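Local coordinates for protein glucose-1-phosphate uridylyltransferase (Sphingomonas elodea, PDB 2UX8) that probably catalyses the transfer of a uridylyl group from UTP to alpha-D-glucose 1-phosphate, giving UDP-glucose and diphosphate, at residues Lys16-Val21 with Ile64-Arg69; Pro46-Ala51 with Leu138-Phe143; Ala73-Phe78 with Ile108-Gln113. One frame throughout, in Å; residues are numbered along the deposited sequence.

Contact 1 of 3, residues Lys16-Val21 with Ile64-Arg69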
ATOM      1  N   LYS C  16      27.085  -6.375  -6.723  1.00 44.45           N
ATOM      2  CA  LYS C  16      26.143  -5.642  -5.890  1.00 42.36           C
ATOM      3  C   LYS C  16      26.208  -4.132  -5.852  1.00 41.12           C
ATOM      4  O   LYS C  16      27.277  -3.524  -5.837  1.00 40.84           O
ATOM      5  CB  LYS C  16      26.202  -6.177  -4.458  1.00 40.12           C
ATOM      6  CG  LYS C  16      25.873  -7.649  -4.353  1.00 40.46           C
ATOM      7  CD  LYS C  16      25.949  -8.157  -2.928  1.00 40.94           C
ATOM      8  CE  LYS C  16      25.519  -9.616  -2.868  1.00 42.51           C
ATOM      9  NZ  LYS C  16      26.088 -10.315  -1.690  1.00 43.43           N
ATOM     10  N   ALA C  17      25.021  -3.543  -5.819  1.00 36.49           N
ATOM     11  CA  ALA C  17      24.852  -2.101  -5.769  1.00 34.95           C
ATOM     12  C   ALA C  17      23.795  -1.741  -4.728  1.00 34.53           C
ATOM     13  O   ALA C  17      22.777  -2.430  -4.584  1.00 33.83           O
ATOM     14  CB  ALA C  17      24.437  -1.580  -7.131  1.00 21.63           C
ATOM     15  N   VAL C  18      24.044  -0.659  -3.998  1.00 29.36           N
ATOM     16  CA  VAL C  18      23.121  -0.199  -2.971  1.00 28.67           C
ATOM     17  C   VAL C  18      22.504   1.117  -3.395  1.00 28.51           C
ATOM     18  O   VAL C  18      23.212   2.045  -3.771  1.00 28.62           O
ATOM     19  CB  VAL C  18      23.837  -0.006  -1.630  1.00 39.86           C
ATOM     20  CG1 VAL C  18      22.888   0.600  -0.608  1.00 39.97           C
ATOM     21  CG2 VAL C  18      24.357  -1.336  -1.144  1.00 38.64           C
ATOM     22  N   PHE C  19      21.177   1.195  -3.333  1.00 34.80           N
ATOM     23  CA  PHE C  19      20.465   2.408  -3.736  1.00 34.80           C
ATOM     24  C   PHE C  19      19.734   3.050  -2.577  1.00 35.67           C
ATOM     25  O   PHE C  19      18.724   2.530  -2.121  1.00 36.22           O
ATOM     26  CB  PHE C  19      19.438   2.096  -4.821  1.00 30.32           C
ATOM     27  CG  PHE C  19      20.006   1.413  -6.034  1.00 29.10           C
ATOM     28  CD1 PHE C  19      20.416   0.085  -5.983  1.00 30.86           C
ATOM     29  CD2 PHE C  19      20.105   2.092  -7.237  1.00 28.52           C
ATOM     30  CE1 PHE C  19      20.907  -0.552  -7.119  1.00 30.82           C
ATOM     31  CE2 PHE C  19      20.596   1.464  -8.379  1.00 28.31           C
ATOM     32  CZ  PHE C  19      20.996   0.141  -8.323  1.00 29.16           C
ATOM     33  N   PRO C  20      20.237   4.188  -2.076  1.00 35.33           N
ATOM     34  CA  PRO C  20      19.566   4.861  -0.952  1.00 35.46           C
ATOM     35  C   PRO C  20      18.308   5.523  -1.499  1.00 35.55           C
ATOM     36  O   PRO C  20      18.394   6.516  -2.200  1.00 35.19           O
ATOM     37  CB  PRO C  20      20.599   5.902  -0.491  1.00 31.33           C
ATOM     38  CG  PRO C  20      21.920   5.350  -0.986  1.00 31.42           C
ATOM     39  CD  PRO C  20      21.546   4.804  -2.355  1.00 30.84           C
ATOM     40  N   VAL C  21      17.144   4.967  -1.193  1.00 39.75           N
ATOM     41  CA  VAL C  21      15.887   5.522  -1.687  1.00 41.01           C
ATOM     42  C   VAL C  21      14.881   5.770  -0.566  1.00 43.36           C
ATOM     43  O   VAL C  21      13.703   5.475  -0.717  1.00 43.95           O
ATOM     44  CB  VAL C  21      15.222   4.566  -2.721  1.00 23.16           C
ATOM     45  CG1 VAL C  21      16.044   4.512  -4.000  1.00 21.58           C
ATOM     46  CG2 VAL C  21      15.074   3.170  -2.124  1.00 20.49           C
ATOM     47  N   ILE C  64      20.203  -3.689  -4.211  1.00 32.13           N
ATOM     48  CA  ILE C  64      19.631  -3.726  -2.880  1.00 31.29           C
ATOM     49  C   ILE C  64      19.178  -2.317  -2.535  1.00 30.31           C
ATOM     50  O   ILE C  64      19.972  -1.392  -2.414  1.00 30.36           O
ATOM     51  CB  ILE C  64      20.608  -4.369  -1.826  1.00 49.04           C
ATOM     52  CG1 ILE C  64      20.921  -3.395  -0.707  1.00 50.47           C
ATOM     53  CG2 ILE C  64      21.865  -4.892  -2.495  1.00 49.49           C
ATOM     54  CD1 ILE C  64      20.062  -3.604   0.507  1.00 52.87           C
ATOM     55  N   PHE C  65      17.858  -2.169  -2.458  1.00 35.37           N
ATOM     56  CA  PHE C  65      17.200  -0.897  -2.151  1.00 34.82           C
ATOM     57  C   PHE C  65      17.001  -0.733  -0.657  1.00 34.93           C
ATOM     58  O   PHE C  65      16.437  -1.610  -0.009  1.00 34.39           O
ATOM     59  CB  PHE C  65      15.795  -0.822  -2.778  1.00 30.46           C
ATOM     60  CG  PHE C  65      15.772  -0.652  -4.270  1.00 30.89           C
ATOM     61  CD1 PHE C  65      16.894  -0.907  -5.051  1.00 30.38           C
ATOM     62  CD2 PHE C  65      14.591  -0.280  -4.906  1.00 30.52           C
ATOM     63  CE1 PHE C  65      16.834  -0.799  -6.439  1.00 25.71           C
ATOM     64  CE2 PHE C  65      14.532  -0.173  -6.303  1.00 27.57           C
ATOM     65  CZ  PHE C  65      15.654  -0.434  -7.060  1.00 26.32           C
ATOM     66  N   VAL C  66      17.463   0.382  -0.104  1.00 26.69           N
ATOM     67  CA  VAL C  66      17.231   0.647   1.308  1.00 27.68           C
ATOM     68  C   VAL C  66      16.167   1.752   1.277  1.00 28.92           C
ATOM     69  O   VAL C  66      16.460   2.913   0.990  1.00 29.20           O
ATOM     70  CB  VAL C  66      18.554   1.045   2.045  1.00 25.65           C
ATOM     71  CG1 VAL C  66      19.616   1.331   1.059  1.00 26.40           C
ATOM     72  CG2 VAL C  66      18.332   2.214   2.978  1.00 24.30           C
ATOM     73  N   THR C  67      14.920   1.342   1.529  1.00 34.77           N
ATOM     74  CA  THR C  67      13.750   2.220   1.473  1.00 36.52           C
ATOM     75  C   THR C  67      13.198   2.841   2.734  1.00 37.21           C
ATOM     76  O   THR C  67      13.653   2.598   3.851  1.00 36.80           O
ATOM     77  CB  THR C  67      12.553   1.512   0.840  1.00 46.51           C
ATOM     78  OG1 THR C  67      12.589   0.128   1.195  1.00 49.54           O
ATOM     79  CG2 THR C  67      12.554   1.672  -0.656  1.00 48.04           C
ATOM     80  N   GLY C  68      12.165   3.643   2.507  1.00 48.61           N
ATOM     81  CA  GLY C  68      11.472   4.330   3.572  1.00 49.14           C
ATOM     82  C   GLY C  68      10.050   3.826   3.706  1.00 50.36           C
ATOM     83  O   GLY C  68       9.686   2.760   3.191  1.00 49.88           O
ATOM     84  N   ARG C  69       9.231   4.630   4.369  1.00 56.33           N
ATOM     85  CA  ARG C  69       7.866   4.257   4.630  1.00 57.11           C
ATOM     86  C   ARG C  69       6.838   4.345   3.517  1.00 57.99           C
ATOM     87  O   ARG C  69       6.214   3.354   3.225  1.00 59.31           O
ATOM     88  CB  ARG C  69       7.384   4.991   5.866  1.00 47.61           C
ATOM     89  CG  ARG C  69       6.548   4.091   6.721  1.00 47.80           C
ATOM     90  CD  ARG C  69       6.733   4.390   8.179  1.00 47.46           C
ATOM     91  NE  ARG C  69       8.109   4.175   8.597  1.00 44.13           N
ATOM     92  CZ  ARG C  69       8.876   5.136   9.080  1.00 43.82           C
ATOM     93  NH1 ARG C  69       8.385   6.346   9.186  1.00 43.67           N
ATOM     94  NH2 ARG C  69      10.113   4.896   9.478  1.00 40.27           N
TER
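A17 and I64 make the shortest of four backbone hydrogen bonds joining these two strands, with I64 N 2.9 Å from A17 O. The carbonyl of I64 then accepts F19 N at 3.0 Å. Two residues on from I64, V66 N reaches F19 O at 3.2 Å, and V66 O in turn receives V21 N at 3.1 Å. F19, I64 and V66 thus each use both their N-H and their C=O across the seam, the alternating pattern of a parallel ladder. An additional CA-H...O contact runs from V18 CA to I64 O.

The ladder belongs to the parallel, Rossmann-like part of the GT-A nucleotidyltransferase fold. Strand 16-21 is followed by helix 47-57 and then by strand 62-67, so the two strands are the arms of a beta-alpha-beta crossover. On the face that this helix overlies, F19 and F65 meet obliquely, their ring centroids 5.2 Å apart and their planes at 57°. F65 CE1 stands over one face of the F19 ring, toward its rim, while I64 O lies at the edge of that same ring. F19 CG is anti to its carbonyl carbon (chi1 -55°), a turn that carries the ring alongside the helix residues A51 and V52. V21 follows on this face, its CG2 packed against F65 CB. V18, I64 and V66 project from the reverse face. There V18 divides its methyls, CG1 touching V66 CG1 at 3.7 Å and CG2 lying beside I64 CG1 at 4.0 Å, and V111 of strand 108-112 continues the apolar layer past I64 and V66.

Contact 2 of 3, residues Pro46-Ala51 with Leu138-Phe143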
ATOM      1  N   PRO C  46      11.423   6.646 -14.466  1.00 31.64           N
ATOM      2  CA  PRO C  46      11.687   7.254 -13.163  1.00 31.50           C
ATOM      3  C   PRO C  46      13.179   7.234 -12.860  1.00 31.59           C
ATOM      4  O   PRO C  46      13.893   6.344 -13.322  1.00 32.19           O
ATOM      5  CB  PRO C  46      10.905   6.362 -12.208  1.00 20.91           C
ATOM      6  CG  PRO C  46      10.969   5.013 -12.879  1.00 18.78           C
ATOM      7  CD  PRO C  46      10.721   5.358 -14.318  1.00 19.71           C
ATOM      8  N   LEU C  47      13.642   8.204 -12.077  1.00 39.28           N
ATOM      9  CA  LEU C  47      15.046   8.297 -11.688  1.00 38.46           C
ATOM     10  C   LEU C  47      15.712   6.967 -11.306  1.00 39.40           C
ATOM     11  O   LEU C  47      16.814   6.694 -11.770  1.00 40.61           O
ATOM     12  CB  LEU C  47      15.192   9.301 -10.544  1.00 22.35           C
ATOM     13  CG  LEU C  47      14.917  10.752 -10.941  1.00 19.54           C
ATOM     14  CD1 LEU C  47      14.744  11.607  -9.708  1.00 15.42           C
ATOM     15  CD2 LEU C  47      16.063  11.260 -11.799  1.00 17.94           C
ATOM     16  N   ILE C  48      15.078   6.137 -10.473  1.00 33.51           N
ATOM     17  CA  ILE C  48      15.707   4.856 -10.112  1.00 33.89           C
ATOM     18  C   ILE C  48      15.876   3.940 -11.303  1.00 33.83           C
ATOM     19  O   ILE C  48      16.826   3.152 -11.343  1.00 34.25           O
ATOM     20  CB  ILE C  48      14.906   4.020  -9.108  1.00 36.12           C
ATOM     21  CG1 ILE C  48      13.549   4.650  -8.892  1.00 37.64           C
ATOM     22  CG2 ILE C  48      15.708   3.793  -7.840  1.00 34.66           C
ATOM     23  CD1 ILE C  48      12.461   3.625  -8.880  1.00 40.50           C
ATOM     24  N   GLN C  49      14.937   4.007 -12.249  1.00 29.17           N
ATOM     25  CA  GLN C  49      15.025   3.166 -13.432  1.00 29.14           C
ATOM     26  C   GLN C  49      16.362   3.456 -14.115  1.00 28.64           C
ATOM     27  O   GLN C  49      17.133   2.531 -14.391  1.00 28.29           O
ATOM     28  CB  GLN C  49      13.863   3.440 -14.380  1.00 45.59           C
ATOM     29  CG  GLN C  49      13.824   2.506 -15.567  1.00 48.27           C
ATOM     30  CD  GLN C  49      13.745   1.063 -15.152  1.00 54.38           C
ATOM     31  OE1 GLN C  49      12.728   0.615 -14.634  1.00 58.52           O
ATOM     32  NE2 GLN C  49      14.827   0.319 -15.370  1.00 56.35           N
ATOM     33  N   TYR C  50      16.656   4.733 -14.354  1.00 37.83           N
ATOM     34  CA  TYR C  50      17.919   5.099 -14.988  1.00 37.85           C
ATOM     35  C   TYR C  50      19.090   4.550 -14.199  1.00 38.22           C
ATOM     36  O   TYR C  50      20.035   3.994 -14.765  1.00 38.61           O
ATOM     37  CB  TYR C  50      18.074   6.609 -15.084  1.00 22.94           C
ATOM     38  CG  TYR C  50      17.254   7.226 -16.182  1.00 22.45           C
ATOM     39  CD1 TYR C  50      16.012   7.795 -15.906  1.00 20.93           C
ATOM     40  CD2 TYR C  50      17.706   7.224 -17.508  1.00 21.69           C
ATOM     41  CE1 TYR C  50      15.234   8.346 -16.913  1.00 20.47           C
ATOM     42  CE2 TYR C  50      16.931   7.776 -18.526  1.00 20.68           C
ATOM     43  CZ  TYR C  50      15.691   8.335 -18.213  1.00 21.58           C
ATOM     44  OH  TYR C  50      14.888   8.888 -19.181  1.00 22.39           O
ATOM     45  N   ALA C  51      19.010   4.710 -12.885  1.00 28.40           N
ATOM     46  CA  ALA C  51      20.051   4.258 -11.990  1.00 28.11           C
ATOM     47  C   ALA C  51      20.299   2.751 -12.035  1.00 28.14           C
ATOM     48  O   ALA C  51      21.459   2.315 -12.035  1.00 28.09           O
ATOM     49  CB  ALA C  51      19.722   4.694 -10.578  1.00 15.21           C
ATOM     50  N   LEU C 138      24.609   4.127  -5.604  1.00 36.38           N
ATOM     51  CA  LEU C 138      24.125   5.103  -6.570  1.00 35.60           C
ATOM     52  C   LEU C 138      22.995   5.948  -6.004  1.00 36.52           C
ATOM     53  O   LEU C 138      22.001   5.435  -5.491  1.00 37.01           O
ATOM     54  CB  LEU C 138      23.653   4.411  -7.860  1.00 20.48           C
ATOM     55  CG  LEU C 138      24.646   3.498  -8.593  1.00 18.65           C
ATOM     56  CD1 LEU C 138      24.704   2.148  -7.913  1.00 16.94           C
ATOM     57  CD2 LEU C 138      24.227   3.325 -10.038  1.00 16.34           C
ATOM     58  N   LEU C 139      23.167   7.257  -6.098  1.00 21.04           N
ATOM     59  CA  LEU C 139      22.164   8.181  -5.627  1.00 21.94           C
ATOM     60  C   LEU C 139      21.417   8.635  -6.879  1.00 22.52           C
ATOM     61  O   LEU C 139      21.925   9.441  -7.657  1.00 23.24           O
ATOM     62  CB  LEU C 139      22.841   9.368  -4.936  1.00 38.24           C
ATOM     63  CG  LEU C 139      24.053   9.101  -4.027  1.00 38.42           C
ATOM     64  CD1 LEU C 139      24.423  10.399  -3.294  1.00 40.47           C
ATOM     65  CD2 LEU C 139      23.754   8.007  -3.032  1.00 37.00           C
ATOM     66  N   PRO C 140      20.203   8.112  -7.096  1.00 31.13           N
ATOM     67  CA  PRO C 140      19.391   8.466  -8.267  1.00 31.12           C
ATOM     68  C   PRO C 140      19.148   9.949  -8.573  1.00 31.61           C
ATOM     69  O   PRO C 140      18.917  10.300  -9.728  1.00 32.50           O
ATOM     70  CB  PRO C 140      18.101   7.666  -8.058  1.00 38.22           C
ATOM     71  CG  PRO C 140      18.115   7.310  -6.591  1.00 38.58           C
ATOM     72  CD  PRO C 140      19.550   7.063  -6.297  1.00 38.47           C
ATOM     73  N   ASP C 141      19.200  10.820  -7.571  1.00 33.38           N
ATOM     74  CA  ASP C 141      19.009  12.251  -7.821  1.00 34.05           C
ATOM     75  C   ASP C 141      20.086  12.783  -8.763  1.00 34.25           C
ATOM     76  O   ASP C 141      19.884  13.785  -9.447  1.00 34.16           O
ATOM     77  CB  ASP C 141      19.056  13.053  -6.525  1.00 28.53           C
ATOM     78  CG  ASP C 141      17.680  13.297  -5.938  1.00 31.68           C
ATOM     79  OD1 ASP C 141      16.691  12.748  -6.466  1.00 34.24           O
ATOM     80  OD2 ASP C 141      17.590  14.040  -4.939  1.00 37.41           O
ATOM     81  N   ASP C 142      21.240  12.125  -8.775  1.00 37.92           N
ATOM     82  CA  ASP C 142      22.319  12.523  -9.666  1.00 38.14           C
ATOM     83  C   ASP C 142      22.115  11.785 -10.989  1.00 37.70           C
ATOM     84  O   ASP C 142      22.546  10.641 -11.173  1.00 36.86           O
ATOM     85  CB  ASP C 142      23.681  12.199  -9.040  1.00 44.70           C
ATOM     86  CG  ASP C 142      24.160  13.298  -8.107  1.00 46.88           C
ATOM     87  OD1 ASP C 142      24.985  13.029  -7.212  1.00 49.96           O
ATOM     88  OD2 ASP C 142      23.710  14.448  -8.277  1.00 49.04           O
ATOM     89  N   PHE C 143      21.409  12.458 -11.892  1.00 28.76           N
ATOM     90  CA  PHE C 143      21.097  11.923 -13.203  1.00 28.91           C
ATOM     91  C   PHE C 143      22.366  12.039 -14.058  1.00 29.40           C
ATOM     92  O   PHE C 143      22.830  13.141 -14.374  1.00 29.43           O
ATOM     93  CB  PHE C 143      19.932  12.723 -13.796  1.00 31.03           C
ATOM     94  CG  PHE C 143      19.438  12.196 -15.101  1.00 30.96           C
ATOM     95  CD1 PHE C 143      18.724  11.011 -15.162  1.00 30.68           C
ATOM     96  CD2 PHE C 143      19.759  12.848 -16.289  1.00 30.83           C
ATOM     97  CE1 PHE C 143      18.345  10.477 -16.393  1.00 30.96           C
ATOM     98  CE2 PHE C 143      19.385  12.319 -17.520  1.00 27.64           C
ATOM     99  CZ  PHE C 143      18.679  11.132 -17.572  1.00 29.15           C
TER
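L47, in the first turn of helix 47-57, reaches across to P140, D141 and F143. Its CB lies 4.2 Å from P140 CB and also passes near the P140 carbonyl. CG is anti to the L47 carbonyl carbon (chi1 -68°), and from it the two methyls part. CD1 goes to the carboxylate of D141, approaching OD1 at 4.0 Å, whereas CD2 rests 3.7 Å from P140 O and 4.3 Å from F143 CD1.

One turn on, Y50 offers F143 the face of its ring. The pair is a T-shaped (edge-to-face) contact, with centroids 4.7 Å apart and planes at 85°: F143 CE1 points down onto the middle of the Y50 ring. F143 CG is anti to the backbone N (chi1 -175°), which swings the phenyl group across to the helix, where A273 and V277 of helix 267-279 also pack against it. Between these aromatics and strand 16-21, P140 fits its ring against the helix, its CB 4.2 Å from A51 CB, and L138 CD2 lies 3.6 Å from A51 O.

Residues L139 to D142 form a type I turn, closed by D142 N on L139 O, that brings D142 into the sugar pocket. There D142 OD1 bonds G214 N and, weakly, O6 of the bound glucose 1-phosphate, while OD2 pairs with R261; D141 OD2 pairs with K37. No hydrogen bond joins 46-51 to 138-143, so the hold on this pocket loop is apolar and depends on the fit of L47, Y50 and A51 around P140 and F143.

Contact 3 of 3, residues Ala73-Phe78 with Ile108-Gln113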
ATOM      1  N   ALA C  73       5.580   2.123  -4.469  1.00 42.45           N
ATOM      2  CA  ALA C  73       5.711   2.308  -5.905  1.00 42.18           C
ATOM      3  C   ALA C  73       7.065   1.819  -6.412  1.00 41.71           C
ATOM      4  O   ALA C  73       7.162   1.210  -7.476  1.00 41.89           O
ATOM      5  CB  ALA C  73       5.520   3.774  -6.248  1.00 41.00           C
ATOM      6  N   LEU C  74       8.109   2.084  -5.644  1.00 43.41           N
ATOM      7  CA  LEU C  74       9.438   1.665  -6.031  1.00 43.09           C
ATOM      8  C   LEU C  74       9.490   0.164  -6.127  1.00 42.73           C
ATOM      9  O   LEU C  74      10.186  -0.392  -6.969  1.00 43.75           O
ATOM     10  CB  LEU C  74      10.460   2.128  -5.001  1.00 53.50           C
ATOM     11  CG  LEU C  74      11.489   3.133  -5.503  1.00 52.81           C
ATOM     12  CD1 LEU C  74      11.112   4.537  -5.076  1.00 50.96           C
ATOM     13  CD2 LEU C  74      12.832   2.763  -4.928  1.00 55.57           C
ATOM     14  N   GLU C  75       8.744  -0.491  -5.251  1.00 42.48           N
ATOM     15  CA  GLU C  75       8.727  -1.942  -5.213  1.00 42.33           C
ATOM     16  C   GLU C  75       7.904  -2.536  -6.351  1.00 40.61           C
ATOM     17  O   GLU C  75       8.316  -3.494  -7.007  1.00 39.69           O
ATOM     18  CB  GLU C  75       8.171  -2.391  -3.872  1.00 76.83           C
ATOM     19  CG  GLU C  75       8.811  -3.641  -3.347  1.00 81.94           C
ATOM     20  CD  GLU C  75       8.504  -3.860  -1.893  1.00 86.87           C
ATOM     21  OE1 GLU C  75       8.285  -2.848  -1.193  1.00 86.33           O
ATOM     22  OE2 GLU C  75       8.495  -5.032  -1.452  1.00 86.88           O
ATOM     23  N   ASP C  76       6.741  -1.947  -6.586  1.00 53.79           N
ATOM     24  CA  ASP C  76       5.860  -2.426  -7.633  1.00 53.05           C
ATOM     25  C   ASP C  76       6.437  -2.198  -9.015  1.00 52.36           C
ATOM     26  O   ASP C  76       6.245  -3.012  -9.924  1.00 52.97           O
ATOM     27  CB  ASP C  76       4.506  -1.744  -7.520  1.00 45.26           C
ATOM     28  CG  ASP C  76       3.812  -2.066  -6.222  1.00 45.17           C
ATOM     29  OD1 ASP C  76       3.974  -3.203  -5.740  1.00 45.63           O
ATOM     30  OD2 ASP C  76       3.096  -1.198  -5.687  1.00 45.77           O
ATOM     31  N   HIS C  77       7.152  -1.092  -9.165  1.00 33.98           N
ATOM     32  CA  HIS C  77       7.748  -0.757 -10.441  1.00 31.90           C
ATOM     33  C   HIS C  77       8.669  -1.854 -10.976  1.00 31.66           C
ATOM     34  O   HIS C  77       8.759  -2.046 -12.185  1.00 31.61           O
ATOM     35  CB  HIS C  77       8.534   0.545 -10.327  1.00 34.34           C
ATOM     36  CG  HIS C  77       9.177   0.961 -11.610  1.00 31.42           C
ATOM     37  ND1 HIS C  77       8.492   1.634 -12.600  1.00 31.02           N
ATOM     38  CD2 HIS C  77      10.421   0.739 -12.095  1.00 27.95           C
ATOM     39  CE1 HIS C  77       9.287   1.809 -13.640  1.00 27.62           C
ATOM     40  NE2 HIS C  77      10.462   1.275 -13.360  1.00 26.94           N
ATOM     41  N   PHE C  78       9.346  -2.570 -10.083  1.00 40.76           N
ATOM     42  CA  PHE C  78      10.268  -3.609 -10.516  1.00 40.36           C
ATOM     43  C   PHE C  78       9.729  -5.017 -10.385  1.00 41.09           C
ATOM     44  O   PHE C  78      10.485  -5.974 -10.251  1.00 41.74           O
ATOM     45  CB  PHE C  78      11.594  -3.495  -9.761  1.00 29.69           C
ATOM     46  CG  PHE C  78      12.356  -2.239 -10.066  1.00 28.78           C
ATOM     47  CD1 PHE C  78      12.178  -1.095  -9.301  1.00 27.95           C
ATOM     48  CD2 PHE C  78      13.237  -2.192 -11.144  1.00 26.94           C
ATOM     49  CE1 PHE C  78      12.865   0.090  -9.605  1.00 25.58           C
ATOM     50  CE2 PHE C  78      13.925  -1.020 -11.458  1.00 25.23           C
ATOM     51  CZ  PHE C  78      13.739   0.126 -10.686  1.00 26.34           C
ATOM     52  N   ILE C 108      16.662  -8.145  -6.749  1.00 39.81           N
ATOM     53  CA  ILE C 108      16.337  -6.862  -6.154  1.00 38.95           C
ATOM     54  C   ILE C 108      15.826  -7.132  -4.756  1.00 39.34           C
ATOM     55  O   ILE C 108      14.808  -7.786  -4.585  1.00 40.01           O
ATOM     56  CB  ILE C 108      15.266  -6.111  -6.939  1.00 30.90           C
ATOM     57  CG1 ILE C 108      15.811  -5.751  -8.332  1.00 31.18           C
ATOM     58  CG2 ILE C 108      14.851  -4.874  -6.161  1.00 30.45           C
ATOM     59  CD1 ILE C 108      15.026  -4.691  -9.065  1.00 29.88           C
ATOM     60  N   ALA C 109      16.552  -6.644  -3.757  1.00 35.23           N
ATOM     61  CA  ALA C 109      16.174  -6.854  -2.372  1.00 34.35           C
ATOM     62  C   ALA C 109      15.896  -5.515  -1.712  1.00 34.75           C
ATOM     63  O   ALA C 109      16.530  -4.514  -2.044  1.00 34.27           O
ATOM     64  CB  ALA C 109      17.283  -7.585  -1.646  1.00 17.71           C
ATOM     65  N   TYR C 110      14.934  -5.502  -0.791  1.00 44.56           N
ATOM     66  CA  TYR C 110      14.561  -4.285  -0.073  1.00 45.56           C
ATOM     67  C   TYR C 110      14.757  -4.428   1.427  1.00 44.99           C
ATOM     68  O   TYR C 110      14.518  -5.498   1.992  1.00 45.55           O
ATOM     69  CB  TYR C 110      13.086  -3.929  -0.282  1.00 57.63           C
ATOM     70  CG  TYR C 110      12.628  -3.855  -1.706  1.00 60.06           C
ATOM     71  CD1 TYR C 110      12.346  -5.010  -2.425  1.00 61.05           C
ATOM     72  CD2 TYR C 110      12.479  -2.625  -2.342  1.00 62.93           C
ATOM     73  CE1 TYR C 110      11.924  -4.942  -3.760  1.00 63.34           C
ATOM     74  CE2 TYR C 110      12.059  -2.542  -3.674  1.00 63.67           C
ATOM     75  CZ  TYR C 110      11.782  -3.702  -4.378  1.00 63.06           C
ATOM     76  OH  TYR C 110      11.351  -3.622  -5.686  1.00 63.83           O
ATOM     77  N   VAL C 111      15.187  -3.344   2.063  1.00 29.82           N
ATOM     78  CA  VAL C 111      15.346  -3.317   3.507  1.00 29.28           C
ATOM     79  C   VAL C 111      14.915  -1.939   3.960  1.00 29.88           C
ATOM     80  O   VAL C 111      15.292  -0.935   3.359  1.00 30.35           O
ATOM     81  CB  VAL C 111      16.788  -3.572   3.961  1.00 27.95           C
ATOM     82  CG1 VAL C 111      17.204  -4.948   3.524  1.00 26.93           C
ATOM     83  CG2 VAL C 111      17.724  -2.511   3.414  1.00 26.32           C
ATOM     84  N   ARG C 112      14.098  -1.893   5.005  1.00 29.55           N
ATOM     85  CA  ARG C 112      13.598  -0.629   5.527  1.00 29.31           C
ATOM     86  C   ARG C 112      14.636   0.068   6.389  1.00 29.18           C
ATOM     87  O   ARG C 112      15.247  -0.546   7.263  1.00 28.95           O
ATOM     88  CB  ARG C 112      12.325  -0.872   6.339  1.00 43.59           C
ATOM     89  CG  ARG C 112      11.197  -1.474   5.532  1.00 44.98           C
ATOM     90  CD  ARG C 112      10.622  -0.465   4.551  1.00 46.87           C
ATOM     91  NE  ARG C 112       9.391   0.139   5.051  1.00 49.67           N
ATOM     92  CZ  ARG C 112       8.167  -0.210   4.654  1.00 50.53           C
ATOM     93  NH1 ARG C 112       8.011  -1.162   3.742  1.00 51.28           N
ATOM     94  NH2 ARG C 112       7.100   0.387   5.173  1.00 51.08           N
ATOM     95  N   GLN C 113      14.826   1.353   6.137  1.00 28.22           N
ATOM     96  CA  GLN C 113      15.793   2.151   6.871  1.00 30.27           C
ATOM     97  C   GLN C 113      15.274   2.457   8.264  1.00 32.37           C
ATOM     98  O   GLN C 113      16.051   2.680   9.196  1.00 32.70           O
ATOM     99  CB  GLN C 113      16.049   3.451   6.134  1.00 41.19           C
ATOM    100  CG  GLN C 113      17.122   4.276   6.754  1.00 42.29           C
ATOM    101  CD  GLN C 113      17.182   5.664   6.172  1.00 44.03           C
ATOM    102  OE1 GLN C 113      16.147   6.289   5.923  1.00 44.51           O
ATOM    103  NE2 GLN C 113      18.394   6.170   5.968  1.00 44.87           N
TER
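E75, whose side chain lies over the ring of Y110, carries its carboxylate on to a subunit boundary, where OE2 forms a salt bridge with NH1 of R112 of the second subunit. The contact sets helix 72-77 against strand 108-112, two elements of a beta-alpha-beta unit in the Rossmann-like sheet of the GT-A fold. Residues A109 to V111 also pair antiparallel with a strand of the second subunit, so the sheet runs on through the interface. R112 of this chain forms salt bridges with D76 and D79 of that subunit, and its NH1 is 5.2 Å from E75 OE1 of its own chain, near enough that the charges would probably influence each other.

Y110 CG is anti to the carbonyl carbon (chi1 -52°), and its ring slides beneath the helix. E75 CG sits over one face in a CH-pi arrangement whose exact spacing is doubtful at this resolution. From CG the chain extends (chi2 165°) back over the ring toward its CB end, leaving OE2 4.0 Å from Y110 CD1, with carboxylate and ring planes 31° apart. At the tip of the tyrosine, OH is 3.3 Å from E75 O and 3.7 Å from L74 O, and F65 of strand 62-67 also meets the ring. An alanine in place of Y110 would probably open a gap between helix and strand, leaving the E75 methylenes without the aromatic face beneath them and taking from F65 one of its ring neighbours.

F78, following H77, closes the other end of the contact. Its side chain crosses that of I108 at about a right angle, and I108 CD1 ends 3.7 Å from both F78 CB and F78 CD2.

How the contacts relate
All three contacts are buried, but contact 2 lies closest to the chain's centre and contact 3 farthest out, against neighbouring subunits. Contacts 1 and 3 share one sheet: strand 62-67 bonds onward to strand 108-112 through F65 N and A109 O. Contact 2 shares helix 47-57 with the layer beside contact 1, and V18 O probably accepts L138 N. Between contacts 2 and 3, helix 47-57 meets segment 73-78, with I48 against L74 and F78, and Q49 OE1 hydrogen-bonded to H77 NE2. Chemistry follows place: backbone ladder within the sheet, apolar and aromatic fit beside the sugar pocket, and aromatic packing edged by intersubunit salt bridges at the periphery.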